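Local coordinates for serine racemase (Enterococcus faecalis, PDB 4ECL), which belongs to the alanine racemase family, pairing an N-terminal TIM-barrel domain with a C-terminal beta-rich domain in its cytoplasmic part, at residues Thr87-Ala92 / Ser110-Lys115; Gly302-Pro307 / Thr322-Val327. All coordinates share one frame; numbering follows the deposited sequence.

Interaction 1 of 2, residues Thr87-Ala92 / Ser110-Lys115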
loop_
_atom_site.group_PDB
_atom_site.type_symbol
_atom_site.label_atom_id
_atom_site.label_comp_id
_atom_site.label_asym_id
_atom_site.label_seq_id
_atom_site.Cartn_x
_atom_site.Cartn_y
_atom_site.Cartn_z
ATOM N N THR A 87 1.702 -10.618 20.141
ATOM C CA THR A 87 1.565 -11.912 19.485
ATOM C C THR A 87 0.579 -12.746 20.279
ATOM O O THR A 87 0.761 -12.930 21.477
ATOM C CB THR A 87 2.890 -12.670 19.425
ATOM O OG1 THR A 87 3.817 -11.949 18.608
ATOM C CG2 THR A 87 2.695 -14.068 18.850
ATOM N N SER A 88 -0.468 -13.238 19.619
ATOM C CA SER A 88 -1.437 -14.119 20.267
ATOM C C SER A 88 -0.755 -15.254 21.025
ATOM O O SER A 88 0.029 -16.000 20.457
ATOM C CB SER A 88 -2.416 -14.703 19.240
ATOM O OG SER A 88 -3.401 -15.496 19.895
ATOM N N PRO A 89 -1.058 -15.390 22.319
ATOM C CA PRO A 89 -0.445 -16.467 23.101
ATOM C C PRO A 89 -0.758 -17.846 22.532
ATOM O O PRO A 89 -0.063 -18.814 22.841
ATOM C CB PRO A 89 -1.081 -16.294 24.483
ATOM C CG PRO A 89 -1.377 -14.832 24.563
ATOM C CD PRO A 89 -1.840 -14.474 23.165
ATOM N N SER A 90 -1.785 -17.928 21.693
ATOM C CA SER A 90 -2.165 -19.194 21.086
ATOM C C SER A 90 -1.102 -19.651 20.104
ATOM O O SER A 90 -1.128 -20.788 19.635
ATOM C CB SER A 90 -3.518 -19.077 20.376
ATOM O OG SER A 90 -3.442 -18.207 19.258
ATOM N N ARG A 91 -0.170 -18.761 19.784
ATOM C CA ARG A 91 0.902 -19.107 18.861
ATOM C C ARG A 91 2.224 -19.220 19.606
ATOM O O ARG A 91 3.292 -19.066 19.021
ATOM C CB ARG A 91 0.987 -18.088 17.713
ATOM C CG ARG A 91 -0.268 -18.051 16.832
ATOM C CD ARG A 91 -0.119 -17.110 15.628
ATOM N NE ARG A 91 0.741 -17.672 14.588
ATOM C CZ ARG A 91 1.034 -17.064 13.443
ATOM N NH1 ARG A 91 0.536 -15.864 13.175
ATOM N NH2 ARG A 91 1.827 -17.656 12.563
ATOM N N ALA A 92 2.147 -19.500 20.904
ATOM C CA ALA A 92 3.346 -19.591 21.734
ATOM C C ALA A 92 4.262 -20.718 21.277
ATOM O O ALA A 92 5.471 -20.668 21.493
ATOM C CB ALA A 92 2.979 -19.774 23.194
ATOM N N SER A 110 1.694 -10.977 29.746
ATOM C CA SER A 110 2.835 -11.752 30.200
ATOM C C SER A 110 2.409 -13.042 30.897
ATOM O O SER A 110 2.999 -14.102 30.683
ATOM C CB SER A 110 3.694 -10.913 31.139
ATOM O OG SER A 110 4.305 -9.843 30.439
ATOM N N LEU A 111 1.372 -12.944 31.723
ATOM C CA LEU A 111 0.879 -14.099 32.464
ATOM C C LEU A 111 0.289 -15.128 31.519
ATOM O O LEU A 111 0.593 -16.317 31.618
ATOM C CB LEU A 111 -0.175 -13.667 33.483
ATOM C CG LEU A 111 0.329 -12.868 34.685
ATOM C CD1 LEU A 111 -0.819 -12.610 35.644
ATOM C CD2 LEU A 111 1.460 -13.594 35.408
ATOM N N LEU A 112 -0.544 -14.646 30.598
ATOM C CA LEU A 112 -1.236 -15.488 29.631
ATOM C C LEU A 112 -0.283 -16.225 28.690
ATOM O O LEU A 112 -0.513 -17.388 28.342
ATOM C CB LEU A 112 -2.223 -14.644 28.825
ATOM C CG LEU A 112 -3.201 -15.368 27.900
ATOM C CD1 LEU A 112 -3.968 -16.433 28.654
ATOM C CD2 LEU A 112 -4.167 -14.371 27.288
ATOM N N LEU A 113 0.773 -15.542 28.263
ATOM C CA LEU A 113 1.781 -16.175 27.423
ATOM C C LEU A 113 2.542 -17.255 28.197
ATOM O O LEU A 113 2.872 -18.313 27.645
ATOM C CB LEU A 113 2.768 -15.127 26.886
ATOM C CG LEU A 113 3.774 -15.628 25.851
ATOM C CD1 LEU A 113 3.069 -16.015 24.563
ATOM C CD2 LEU A 113 4.842 -14.584 25.587
ATOM N N ASN A 114 2.821 -16.972 29.470
ATOM C CA ASN A 114 3.517 -17.908 30.352
ATOM C C ASN A 114 2.712 -19.190 30.543
ATOM O O ASN A 114 3.270 -20.290 30.576
ATOM C CB ASN A 114 3.780 -17.257 31.713
ATOM C CG ASN A 114 4.599 -18.142 32.648
ATOM O OD1 ASN A 114 5.621 -18.712 32.257
ATOM N ND2 ASN A 114 4.151 -18.258 33.893
ATOM N N LYS A 115 1.395 -19.038 30.648
ATOM C CA LYS A 115 0.509 -20.167 30.914
ATOM C C LYS A 115 0.418 -21.140 29.751
ATOM O O LYS A 115 -0.052 -22.262 29.918
ATOM C CB LYS A 115 -0.883 -19.674 31.304
ATOM C CG LYS A 115 -0.894 -18.954 32.635
ATOM C CD LYS A 115 -2.260 -18.400 32.968
ATOM C CE LYS A 115 -2.278 -17.850 34.385
ATOM N NZ LYS A 115 -2.017 -18.918 35.392
#

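Interaction 2 of 2, residues Gly302-Pro307 / Thr322-Val327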
loop_
_atom_site.group_PDB
_atom_site.type_symbol
_atom_site.label_atom_id
_atom_site.label_comp_id
_atom_site.label_asym_id
_atom_site.label_seq_id
_atom_site.Cartn_x
_atom_site.Cartn_y
_atom_site.Cartn_z
ATOM N N GLY A 302 16.103 10.947 -18.667
ATOM C CA GLY A 302 17.290 11.459 -19.332
ATOM C C GLY A 302 17.939 12.585 -18.545
ATOM O O GLY A 302 18.452 13.549 -19.121
ATOM N N GLY A 303 17.888 12.474 -17.221
ATOM C CA GLY A 303 18.472 13.473 -16.351
ATOM C C GLY A 303 17.688 14.767 -16.245
ATOM O O GLY A 303 18.175 15.748 -15.693
ATOM N N ARG A 304 16.470 14.784 -16.765
ATOM C CA ARG A 304 15.677 16.008 -16.760
ATOM C C ARG A 304 14.345 15.812 -16.032
ATOM O O ARG A 304 13.854 14.685 -15.889
ATOM C CB ARG A 304 15.430 16.475 -18.195
ATOM C CG ARG A 304 16.656 16.393 -19.101
ATOM C CD ARG A 304 17.691 17.439 -18.734
ATOM N NE ARG A 304 17.179 18.799 -18.893
ATOM C CZ ARG A 304 17.899 19.899 -18.676
ATOM N NH1 ARG A 304 19.167 19.802 -18.291
ATOM N NH2 ARG A 304 17.354 21.099 -18.846
ATOM N N GLN A 305 13.762 16.909 -15.563
ATOM C CA GLN A 305 12.511 16.815 -14.820
ATOM C C GLN A 305 11.307 16.769 -15.753
ATOM O O GLN A 305 11.171 17.606 -16.648
ATOM C CB GLN A 305 12.376 17.983 -13.852
ATOM C CG GLN A 305 13.503 18.068 -12.858
ATOM C CD GLN A 305 13.302 19.196 -11.879
ATOM O OE1 GLN A 305 12.285 19.891 -11.923
ATOM N NE2 GLN A 305 14.270 19.388 -10.983
ATOM N N ALA A 306 10.443 15.779 -15.540
ATOM C CA ALA A 306 9.221 15.634 -16.326
ATOM C C ALA A 306 8.041 15.682 -15.374
ATOM O O ALA A 306 7.801 14.718 -14.639
ATOM C CB ALA A 306 9.233 14.322 -17.087
ATOM N N PRO A 307 7.319 16.811 -15.358
ATOM C CA PRO A 307 6.210 16.985 -14.412
ATOM C C PRO A 307 5.085 15.992 -14.689
ATOM O O PRO A 307 4.789 15.686 -15.842
ATOM C CB PRO A 307 5.726 18.412 -14.686
ATOM C CG PRO A 307 6.854 19.082 -15.402
ATOM C CD PRO A 307 7.550 18.012 -16.173
ATOM N N THR A 322 7.923 17.207 -23.216
ATOM C CA THR A 322 8.013 18.183 -24.297
ATOM C C THR A 322 9.435 18.730 -24.484
ATOM O O THR A 322 9.869 18.982 -25.609
ATOM C CB THR A 322 7.025 19.356 -24.081
ATOM O OG1 THR A 322 5.712 18.843 -23.827
ATOM C CG2 THR A 322 6.976 20.260 -25.316
ATOM N N ASP A 323 10.165 18.889 -23.385
ATOM C CA ASP A 323 11.511 19.451 -23.450
ATOM C C ASP A 323 12.609 18.414 -23.202
ATOM O O ASP A 323 13.708 18.763 -22.768
ATOM C CB ASP A 323 11.665 20.601 -22.448
ATOM C CG ASP A 323 10.573 21.647 -22.582
ATOM O OD1 ASP A 323 9.969 21.749 -23.665
ATOM O OD2 ASP A 323 10.314 22.370 -21.596
ATOM N N ILE A 324 12.316 17.143 -23.467
ATOM C CA ILE A 324 13.315 16.089 -23.298
ATOM C C ILE A 324 13.345 15.198 -24.535
ATOM O O ILE A 324 12.569 14.252 -24.641
ATOM C CB ILE A 324 13.026 15.195 -22.064
ATOM C CG1 ILE A 324 12.613 16.034 -20.846
ATOM C CG2 ILE A 324 14.239 14.321 -21.750
ATOM C CD1 ILE A 324 12.165 15.209 -19.644
ATOM N N PRO A 325 14.234 15.502 -25.489
ATOM C CA PRO A 325 14.185 14.731 -26.744
ATOM C C PRO A 325 14.592 13.263 -26.574
ATOM O O PRO A 325 14.106 12.403 -27.313
ATOM C CB PRO A 325 15.143 15.483 -27.680
ATOM C CG PRO A 325 15.940 16.384 -26.807
ATOM C CD PRO A 325 15.158 16.643 -25.549
ATOM N N ASN A 326 15.437 12.971 -25.591
ATOM C CA ASN A 326 15.913 11.610 -25.400
ATOM C C ASN A 326 14.926 10.727 -24.624
ATOM O O ASN A 326 15.280 10.124 -23.606
ATOM C CB ASN A 326 17.267 11.628 -24.691
ATOM C CG ASN A 326 18.010 10.314 -24.822
ATOM O OD1 ASN A 326 17.938 9.642 -25.859
ATOM N ND2 ASN A 326 18.724 9.934 -23.764
ATOM N N VAL A 327 13.683 10.664 -25.090
ATOM C CA VAL A 327 12.680 9.824 -24.449
ATOM C C VAL A 327 12.050 8.852 -25.440
ATOM O O VAL A 327 11.455 9.267 -26.432
ATOM C CB VAL A 327 11.549 10.651 -23.825
ATOM C CG1 VAL A 327 10.600 9.735 -23.073
ATOM C CG2 VAL A 327 12.109 11.699 -22.896
#

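Interaction 1 of 2, residues Thr87-Ala92 / Ser110-Lys115
Leu113 sets its CD1 methyl against the CA and CB of Pro89, 3.8 Å from Pro89 CA, and the same methyl reaches across to the CB of Ala92 at 4.0 Å. The contact belongs to the TIM-barrel domain and joins two successive elements on its outer layer: the turn that leads from strand 80-83 into helix 92-97, and helix 107-114, which follows the next strand, 101-104. The segments exchange no hydrogen bond; what holds them is apolar packing of Pro89 and Ala92 against Leu112 and Leu113. The CB atoms of Pro89 and Ala92 both head for the helix, whereas that of Leu113 leaves its backbone obliquely to the turn, and the leucine comes close because its CG stands anti to the backbone N (chi1 -173°), which brings CD1 to Pro89 and Ala92 side by side. Leu112 approaches from the neighbouring position on the helix; Leu112 CG lies 3.8 Å from Pro89 CG, the two side chains crossing at about a right angle. Pro89 thus meets two consecutive leucines at different atoms, Leu113 buried on the inner side, where it also rests on Ile120 of strand 120-127, and Leu112 exposed on the outer. The far side of the turn is polar: Arg91 forms salt bridges with Asp67 and Glu94, and Asp5 of the second subunit packs on Ser88, Ser90 and Arg91. Across the short 3-10 segment, Ser88 OG and Ser90 OG share a hydrogen bond of 2.8 Å, both hydroxyls lying on the face turned from the leucines.

Interaction 2 of 2, residues Gly302-Pro307 / Thr322-Val327
The bond to CB of Ile324 heads for the start of strand 304-309, and the side chain meets it chiefly through CD1, which lies 3.8 Å from Arg304 CB and 4.0 Å from Ala306 CB. This is the close-packed part of the contact. With CG1 anti to its own carbonyl carbon (chi1 -43°) and chi2 extended, the isoleucine sends CD1 between the two strand residues, where it also comes within 4.0 Å of Gln305 O, a van der Waals approach to the backbone between them. Ala306 is buried here; its side chain also touches Val299 and Val319, on the two strands that pair with its own, and a backbone hydrogen bond to Val299 fixes its place in the sheet. The other branch of Ile324, CG2, meets the same arginine one carbon further out, 4.1 Å from Arg304 CG.

Toward solvent the packing thins out. Arg304 gives only its first carbons to the isoleucine; its chain bends at both chi2 and chi3 (-71° and -62°), and the residue is exposed. Gln305 turns its CB away from the loop, with a weak hydrogen bond from NE2 to Glu342. On the loop side Asn326 centres an inverse gamma turn, closed by a weak hydrogen bond of 2.9 Å from Val327 N to Pro325 O, while Asp323 makes a salt bridge with Arg273. No hydrogen bond joins the two segments, and every close approach between them runs through Ile324. Antiparallel strands 298-301 and 304-309 form a beta hairpin with its turn at Gly302 and Gly303; the loop joins 317-320 to 332-334, the strands that flank it, and so passes from one side to the other, packing Ile324 beside the turn of this hairpin of the C-terminal domain's mixed sheet.

Overall arrangement
Interactions 1 and 2 lie on opposite sides of the chain's centre, with their own centres 57 Å apart and their nearest atoms about 42 Å apart, so neither touches the other. They follow in series along the chain and fall in different domains: 87-92 with 110-115 belongs to the TIM-barrel part, 302-307 with 322-327 to the beta-rich C-terminal part. Both are apolar contacts without hydrogen bonds between their segments, but the first sets a turn against a helix beside the second subunit, whereas the second sets a loop against a strand and has no other protein chain of the assembly touching its segments.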